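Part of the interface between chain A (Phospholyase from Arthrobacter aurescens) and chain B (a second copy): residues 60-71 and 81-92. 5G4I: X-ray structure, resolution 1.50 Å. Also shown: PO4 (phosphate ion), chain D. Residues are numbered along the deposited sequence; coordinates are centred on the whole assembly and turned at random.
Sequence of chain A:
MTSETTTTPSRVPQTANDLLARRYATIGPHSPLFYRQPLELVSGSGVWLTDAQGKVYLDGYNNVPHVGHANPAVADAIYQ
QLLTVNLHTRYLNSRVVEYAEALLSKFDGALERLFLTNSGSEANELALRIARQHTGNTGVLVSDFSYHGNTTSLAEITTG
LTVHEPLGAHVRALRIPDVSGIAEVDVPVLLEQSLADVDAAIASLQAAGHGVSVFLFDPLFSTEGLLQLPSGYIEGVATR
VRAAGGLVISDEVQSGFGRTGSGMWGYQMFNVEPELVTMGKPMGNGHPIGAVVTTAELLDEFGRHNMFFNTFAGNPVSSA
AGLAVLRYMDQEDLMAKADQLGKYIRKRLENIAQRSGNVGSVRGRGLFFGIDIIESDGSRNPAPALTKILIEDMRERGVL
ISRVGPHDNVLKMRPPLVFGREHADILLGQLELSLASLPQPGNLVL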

# COMPACT_ATOMS: atom_id res chain seq x y z
N GLY A 60 13.56 -21.59 8.08
CA GLY A 60 14.76 -21.04 7.43
C GLY A 60 14.57 -20.09 6.27
O GLY A 60 15.47 -19.91 5.42
N TYR A 61 13.35 -19.48 6.24
CA TYR A 61 12.91 -18.71 5.07
C TYR A 61 12.32 -17.33 5.30
O TYR A 61 12.53 -16.43 4.48
CB TYR A 61 11.90 -19.60 4.19
CG TYR A 61 11.26 -18.84 3.03
CD1 TYR A 61 12.00 -18.48 1.97
CD2 TYR A 61 10.01 -18.29 3.20
CE1 TYR A 61 11.44 -17.65 0.98
CE2 TYR A 61 9.47 -17.46 2.24
CZ TYR A 61 10.21 -17.23 1.17
OH TYR A 61 9.61 -16.36 0.24
N ASN A 62 11.45 -17.18 6.30
CA ASN A 62 10.60 -15.97 6.39
C ASN A 62 11.29 -14.78 7.04
O ASN A 62 11.69 -14.85 8.20
CB ASN A 62 9.28 -16.27 7.10
CG ASN A 62 8.37 -17.15 6.21
OD1 ASN A 62 7.87 -16.70 5.17
ND2 ASN A 62 8.36 -18.47 6.52
N ASN A 63 11.39 -13.66 6.29
CA ASN A 63 11.92 -12.42 6.81
C ASN A 63 10.89 -11.40 7.31
O ASN A 63 11.24 -10.48 8.09
CB ASN A 63 12.81 -11.71 5.81
CG ASN A 63 12.09 -11.28 4.55
OD1 ASN A 63 11.00 -11.72 4.23
ND2 ASN A 63 12.76 -10.35 3.81
N VAL A 64 9.60 -11.56 7.01
CA VAL A 64 8.59 -10.69 7.52
C VAL A 64 8.49 -10.75 9.07
O VAL A 64 8.44 -9.68 9.75
CB VAL A 64 7.22 -10.88 6.77
CG1 VAL A 64 6.10 -10.19 7.51
CG2 VAL A 64 7.34 -10.41 5.33
N PRO A 65 8.46 -11.95 9.72
CA PRO A 65 8.49 -12.04 11.17
C PRO A 65 9.92 -11.88 11.71
O PRO A 65 10.55 -12.76 12.28
CB PRO A 65 7.98 -13.49 11.43
CG PRO A 65 8.37 -14.22 10.27
CD PRO A 65 8.24 -13.28 9.10
N HIS A 66 10.46 -10.66 11.44
CA HIS A 66 11.83 -10.27 11.81
C HIS A 66 12.22 -10.62 13.25
O HIS A 66 13.36 -11.11 13.48
CB HIS A 66 11.95 -8.71 11.66
CG HIS A 66 13.35 -8.16 11.70
ND1 HIS A 66 14.30 -8.49 10.76
CD2 HIS A 66 13.93 -7.27 12.55
CE1 HIS A 66 15.41 -7.80 11.04
NE2 HIS A 66 15.21 -7.09 12.11
N VAL A 67 11.32 -10.41 14.23
CA VAL A 67 11.59 -10.70 15.64
C VAL A 67 10.90 -11.97 16.17
O VAL A 67 10.69 -12.11 17.39
CB VAL A 67 11.38 -9.47 16.55
CG1 VAL A 67 12.43 -8.37 16.17
CG2 VAL A 67 10.00 -8.83 16.46
N GLY A 68 10.48 -12.79 15.24
CA GLY A 68 9.94 -14.11 15.53
C GLY A 68 8.40 -14.19 15.46
O GLY A 68 7.66 -13.18 15.69
N HIS A 69 7.89 -15.37 15.10
CA HIS A 69 6.45 -15.59 15.10
C HIS A 69 5.79 -15.39 16.48
O HIS A 69 6.35 -15.83 17.52
CB HIS A 69 6.15 -17.05 14.63
CG HIS A 69 6.65 -17.33 13.26
ND1 HIS A 69 6.05 -16.82 12.13
CD2 HIS A 69 7.72 -18.06 12.81
CE1 HIS A 69 6.72 -17.23 11.07
NE2 HIS A 69 7.74 -17.98 11.46
N ALA A 70 4.64 -14.68 16.48
CA ALA A 70 3.89 -14.45 17.72
C ALA A 70 4.61 -13.69 18.83
O ALA A 70 4.34 -13.84 20.00
CB ALA A 70 3.27 -15.81 18.26
N ASN A 71 5.58 -12.84 18.41
CA ASN A 71 6.35 -12.09 19.36
C ASN A 71 5.39 -11.30 20.28
O ASN A 71 4.56 -10.45 19.81
CB ASN A 71 7.33 -11.10 18.64
CG ASN A 71 8.17 -10.32 19.60
OD1 ASN A 71 7.63 -9.49 20.41
ND2 ASN A 71 9.51 -10.53 19.55
P PO4 D . 10.11 -13.38 -0.73
O1 PO4 D . 11.33 -12.65 -0.69
O2 PO4 D . 9.50 -13.74 0.62
O3 PO4 D . 10.77 -14.73 -1.01
O4 PO4 D . 9.06 -13.02 -1.75
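Chain B 81-92: QLLTVNLHTRYL

The strongest polar links between the two chains centre on Asn A62 and on a phosphate ion, probably acquired from the crystallisation liquor. The CA-to-CB bond of Asn A62 points toward chain B, and both ends of its amide are used. His B88 NE2 donates a hydrogen bond to Asn A62 OD1 at 2.9 Å, with the oxygen at the edge of the imidazole, near the ring plane, where an N-H can reach it. In turn Asn A62 ND2 donates to Tyr B91 OH at 3.3 Å, a longer but nearly straight bond. A carboxamide, which carries an acceptor and a donor side by side, is well suited to hold a histidine and a tyrosine at once.

The phosphate joins the chains a little farther along. Tyr A61 OH donates a very short hydrogen bond of 2.4 Å to PO4 O3, while Arg B90 grips two other oxygens from the second chain: Arg B90 NH1 to PO4 O4 at 2.8 Å and Arg B90 NH2 to PO4 O2 at 2.9 Å. A planar, positively charged guanidinium with two terminal nitrogens matches such an anion well. Tyr A61 OH also lies 3.4 Å from Arg B90 NH2, but over one face of the guanidinium, where the angle is too poor for a hydrogen bond; the phosphate is what connects the two side chains.

His B88 to Tyr B91 form a type I turn, and within it the backbone Arg B90 N donates to His B88 ND1 at 3.2 Å. This leaves the other ring nitrogen of His B88 for Asn A62. His B88, Arg B90 and Tyr B91 all direct their CA-to-CB bonds toward chain A. The Tyr A61 side chain lies against all three, its CE2 4.0 Å from His B88 NE2 and its CD2 3.5 Å from Tyr B91 OH.

Leu B87 supplies the main apolar contact. Its CA-to-CB bond points sideways, but the end of the side chain comes nearer, bringing CD2 to 3.5 Å from Asn A62 CG, 3.8 Å from His A69 CE1 and 4.3 Å from Pro A65 CD. The methyl end of the leucine thus packs against three residues of chain A. His A69 presents its ring edge to this methyl, and a water bridges the chains beside it, 2.8 Å from His A69 ND1 and accepting from Asn B86 N at 2.9 Å.

At the far end, the helix of chain B finishes and its chain turns into loop at Leu B83, whose CA lies 4.6 Å from Ala A70 CA. Ala A70, within the type II turn from Gly A68 to Asn A71, is small enough for close backbone approach: its CA makes a C-H...O contact with Leu B82 O at 3.3 Å, and its CB lies 3.6 Å from Leu B83 O. A second water donates to both Leu B82 O and Asn A71 O, each at 2.9 Å. As chain A runs from Tyr A61 to Ala A70, its partners on chain B run back from Tyr B91 to Leu B83, so the two stretches run broadly opposite.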

# COMPACT_ATOMS: atom_id res chain seq x y z
N GLN B 81 -5.04 -13.12 16.85
CA GLN B 81 -4.28 -13.58 15.68
C GLN B 81 -2.78 -13.29 15.76
O GLN B 81 -1.98 -14.14 15.34
CB GLN B 81 -4.94 -13.15 14.39
CG GLN B 81 -4.41 -13.88 13.19
CD GLN B 81 -4.71 -15.38 13.16
OE1 GLN B 81 -5.89 -15.76 13.36
NE2 GLN B 81 -3.70 -16.19 12.79
N LEU B 82 -2.42 -12.12 16.30
CA LEU B 82 -1.00 -11.81 16.54
C LEU B 82 -0.27 -12.75 17.47
O LEU B 82 0.95 -12.90 17.37
CB LEU B 82 -0.84 -10.36 17.06
CG LEU B 82 -1.05 -9.21 16.04
CD1 LEU B 82 -1.24 -7.88 16.72
CD2 LEU B 82 0.14 -9.15 15.12
N LEU B 83 -1.02 -13.44 18.36
CA LEU B 83 -0.45 -14.44 19.26
C LEU B 83 -0.52 -15.86 18.68
O LEU B 83 -0.03 -16.82 19.34
CB LEU B 83 -1.19 -14.43 20.63
CG LEU B 83 -1.04 -13.12 21.42
CD1 LEU B 83 -1.97 -13.17 22.67
CD2 LEU B 83 0.37 -12.82 21.80
N THR B 84 -0.93 -16.00 17.41
CA THR B 84 -1.07 -17.27 16.68
C THR B 84 -0.07 -17.39 15.56
O THR B 84 0.93 -18.11 15.69
CB THR B 84 -2.55 -17.43 16.26
OG1 THR B 84 -3.42 -17.24 17.43
CG2 THR B 84 -2.78 -18.77 15.70
N VAL B 85 -0.29 -16.68 14.43
CA VAL B 85 0.63 -16.63 13.30
C VAL B 85 0.22 -15.54 12.32
O VAL B 85 -0.94 -15.12 12.29
CB VAL B 85 0.66 -18.00 12.55
CG1 VAL B 85 -0.63 -18.30 11.78
CG2 VAL B 85 1.90 -18.17 11.65
N ASN B 86 1.17 -15.03 11.53
CA ASN B 86 0.89 -13.86 10.69
C ASN B 86 1.71 -13.86 9.38
O ASN B 86 2.36 -12.81 9.02
CB ASN B 86 1.11 -12.60 11.47
CG ASN B 86 0.56 -11.34 10.77
OD1 ASN B 86 -0.37 -11.45 9.96
ND2 ASN B 86 1.08 -10.13 11.15
N LEU B 87 1.58 -14.94 8.59
CA LEU B 87 2.38 -15.06 7.34
C LEU B 87 1.60 -14.76 6.06
O LEU B 87 0.36 -14.86 5.97
CB LEU B 87 2.87 -16.51 7.28
CG LEU B 87 4.08 -16.83 8.17
CD1 LEU B 87 4.37 -18.35 8.18
CD2 LEU B 87 5.35 -16.08 7.70
N HIS B 88 2.36 -14.50 5.02
CA HIS B 88 1.87 -14.22 3.67
C HIS B 88 1.08 -15.46 3.09
O HIS B 88 1.16 -16.61 3.62
CB HIS B 88 3.04 -13.85 2.75
CG HIS B 88 4.10 -14.92 2.75
ND1 HIS B 88 4.00 -16.10 2.03
CD2 HIS B 88 5.19 -15.07 3.54
CE1 HIS B 88 4.96 -16.92 2.36
NE2 HIS B 88 5.75 -16.28 3.25
N THR B 89 0.42 -15.18 2.01
CA THR B 89 -0.53 -16.15 1.39
C THR B 89 0.12 -17.27 0.56
O THR B 89 -0.65 -18.13 0.00
CB THR B 89 -1.57 -15.42 0.56
OG1 THR B 89 -0.88 -14.61 -0.45
CG2 THR B 89 -2.46 -14.52 1.40
N ARG B 90 1.43 -17.37 0.51
CA ARG B 90 2.09 -18.55 -0.10
C ARG B 90 2.03 -19.81 0.78
O ARG B 90 2.36 -20.95 0.30
CB ARG B 90 3.46 -18.22 -0.63
CG ARG B 90 3.38 -17.12 -1.68
CD ARG B 90 4.68 -16.51 -2.06
NE ARG B 90 5.25 -15.83 -0.88
CZ ARG B 90 6.35 -15.10 -0.88
NH1 ARG B 90 7.05 -14.99 -1.96
NH2 ARG B 90 6.78 -14.55 0.27
N TYR B 91 1.58 -19.64 1.99
CA TYR B 91 1.12 -20.80 2.82
C TYR B 91 -0.39 -20.71 3.02
O TYR B 91 -0.92 -19.62 3.24
CB TYR B 91 1.81 -20.80 4.18
CG TYR B 91 3.31 -20.78 4.16
CD1 TYR B 91 4.10 -21.91 3.81
CD2 TYR B 91 4.01 -19.61 4.49
CE1 TYR B 91 5.53 -21.87 3.79
CE2 TYR B 91 5.40 -19.56 4.54
CZ TYR B 91 6.20 -20.67 4.20
OH TYR B 91 7.57 -20.61 4.15
N LEU B 92 -1.13 -21.83 2.97
CA LEU B 92 -2.54 -21.77 3.26
C LEU B 92 -2.81 -21.39 4.71
O LEU B 92 -2.03 -21.75 5.65
CB LEU B 92 -3.19 -23.19 3.04
CG LEU B 92 -3.26 -23.68 1.60
CD1 LEU B 92 -3.75 -25.15 1.63
CD2 LEU B 92 -4.21 -22.83 0.74
O HOH W 1 4.08 -14.87 11.84
O HOH W 2 2.85 -10.73 17.54